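PDB 4FEI: heat shock protein-related protein from Deinococcus radiodurans, which probably acts as a small heat shock protein chaperone of the stress response, represented here by its alpha-crystallin domain. Local coordinates for residues A[10-13]-A[18-21]. Sequence-based numbering, arbitrary orientation.
Sequences DWRD and LDLL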
loop_
_atom_site.group_PDB
_atom_site.type_symbol
_atom_site.label_atom_id
_atom_site.label_comp_id
_atom_site.label_asym_id
_atom_site.label_seq_id
_atom_site.Cartn_x
_atom_site.Cartn_y
_atom_site.Cartn_z
ATOM N N ASP A 10 -5.236 -8.608 -6.363
ATOM C CA ASP A 10 -5.341 -10.052 -6.241
ATOM C C ASP A 10 -6.811 -10.460 -6.333
ATOM O O ASP A 10 -7.694 -9.749 -5.871
ATOM C CB ASP A 10 -4.839 -10.511 -4.849
ATOM C CG ASP A 10 -3.315 -10.585 -4.755
ATOM O OD1 ASP A 10 -2.639 -10.446 -5.803
ATOM O OD2 ASP A 10 -2.817 -10.784 -3.633
ATOM N N TRP A 11 -7.048 -11.632 -6.881
ATOM C CA TRP A 11 -8.328 -12.316 -6.770
ATOM C C TRP A 11 -8.167 -13.569 -5.914
ATOM O O TRP A 11 -7.368 -14.444 -6.204
ATOM C CB TRP A 11 -8.844 -12.698 -8.150
ATOM C CG TRP A 11 -9.346 -11.482 -8.931
ATOM C CD1 TRP A 11 -8.689 -10.819 -9.936
ATOM C CD2 TRP A 11 -10.615 -10.821 -8.770
ATOM N NE1 TRP A 11 -9.479 -9.763 -10.397
ATOM C CE2 TRP A 11 -10.655 -9.742 -9.690
ATOM C CE3 TRP A 11 -11.717 -11.041 -7.950
ATOM C CZ2 TRP A 11 -11.770 -8.900 -9.821
ATOM C CZ3 TRP A 11 -12.825 -10.183 -8.054
ATOM C CH2 TRP A 11 -12.839 -9.128 -8.980
ATOM N N ARG A 12 -8.904 -13.619 -4.819
ATOM C CA ARG A 12 -8.841 -14.771 -3.916
ATOM C C ARG A 12 -10.141 -15.573 -4.029
ATOM O O ARG A 12 -11.242 -15.007 -4.069
ATOM C CB ARG A 12 -8.605 -14.309 -2.470
ATOM C CG ARG A 12 -8.666 -15.435 -1.409
ATOM C CD ARG A 12 -8.449 -14.874 -0.007
ATOM N NE ARG A 12 -9.390 -13.794 0.367
ATOM C CZ ARG A 12 -9.159 -12.889 1.328
ATOM N NH1 ARG A 12 -7.995 -12.904 2.011
ATOM N NH2 ARG A 12 -10.080 -11.948 1.600
ATOM N N ASP A 13 -9.986 -16.886 -4.122
ATOM C CA ASP A 13 -11.100 -17.788 -4.142
ATOM C C ASP A 13 -11.477 -18.002 -2.695
ATOM O O ASP A 13 -10.743 -18.629 -1.952
ATOM C CB ASP A 13 -10.658 -19.095 -4.800
ATOM C CG ASP A 13 -11.734 -20.169 -4.791
ATOM O OD1 ASP A 13 -12.915 -19.861 -4.498
ATOM O OD2 ASP A 13 -11.376 -21.347 -5.076
ATOM N N LEU A 18 -15.999 -14.506 -4.079
ATOM C CA LEU A 18 -14.812 -14.116 -4.831
ATOM C C LEU A 18 -14.339 -12.776 -4.240
ATOM O O LEU A 18 -15.113 -11.805 -4.202
ATOM C CB LEU A 18 -15.204 -13.951 -6.296
ATOM C CG LEU A 18 -14.129 -13.726 -7.346
ATOM C CD1 LEU A 18 -13.115 -14.905 -7.388
ATOM C CD2 LEU A 18 -14.788 -13.537 -8.706
ATOM N N ASP A 19 -13.091 -12.725 -3.763
ATOM C CA ASP A 19 -12.532 -11.510 -3.167
ATOM C C ASP A 19 -11.540 -10.818 -4.074
ATOM O O ASP A 19 -10.619 -11.455 -4.620
ATOM C CB ASP A 19 -11.768 -11.821 -1.872
ATOM C CG ASP A 19 -12.640 -12.434 -0.800
ATOM O OD1 ASP A 19 -13.882 -12.201 -0.831
ATOM O OD2 ASP A 19 -12.082 -13.151 0.065
ATOM N N LEU A 20 -11.679 -9.510 -4.188
ATOM C CA LEU A 20 -10.678 -8.679 -4.839
ATOM C C LEU A 20 -9.950 -7.932 -3.742
ATOM O O LEU A 20 -10.574 -7.250 -2.946
ATOM C CB LEU A 20 -11.352 -7.689 -5.789
ATOM C CG LEU A 20 -10.627 -6.650 -6.647
ATOM C CD1 LEU A 20 -10.462 -5.360 -5.878
ATOM C CD2 LEU A 20 -9.280 -7.127 -7.193
ATOM N N LEU A 21 -8.640 -8.095 -3.663
ATOM C CA LEU A 21 -7.823 -7.313 -2.742
ATOM C C LEU A 21 -6.988 -6.329 -3.550
ATOM O O LEU A 21 -6.283 -6.703 -4.503
ATOM C CB LEU A 21 -6.900 -8.206 -1.906
ATOM C CG LEU A 21 -7.565 -9.171 -0.923
ATOM C CD1 LEU A 21 -7.705 -10.536 -1.519
ATOM C CD2 LEU A 21 -6.651 -9.282 0.313
#
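Arg12 and Asp19 face each other as a hydrogen-bonded pair in an antiparallel ladder, Arg12 N donating to Asp19 O at 2.8 Å and Asp19 N returning a bond to Arg12 O. Asp10 and Leu21 make the second such pair, while Trp11 and Leu20 lie between them as a non-hydrogen-bonded pair with their CA atoms 4.7 Å apart. The N-to-C directions of the short segments 10-13 and 18-21 differ by 153°, so the two strands are antiparallel with a twist. On the face bearing Trp11, Leu18 and Leu20, the indole leans across the neighbouring strand: Leu20 CB sits over its six-membered ring, 3.9 Å from the centroid, in a CH-pi contact, and Leu18 CG approaches Trp11 CE3 at 3.7 Å. Pro70 packs against both Trp11 and Leu18. The two strands form a hairpin at one side of the immunoglobulin-like beta-sandwich of the alpha-crystallin domain; strand 9-14 is outermost within the chain, yet Asp10 and Trp11 pair with a strand of the second subunit, which continues the sheet, and Asp10 OD2 forms a salt bridge with Arg58 of that subunit. On the other face, a bend at chi3 (56°) turns the Arg12 guanidinium side-on to Asp19 OD2, which takes NE at 2.8 Å through its anti lone pair and NH2 from above the carboxylate plane; the two planes stand 81° apart. A leucine in place of Arg12 would probably strip Asp19 OD2 of both these N-H donors and leave the buried carboxylate without its main counter-charge, the ion pair of Asp19 OD1 with Arg90 being long and weak. Leu21 CD1 covers one guanidinium face, 4.0 Å from Arg12 CZ.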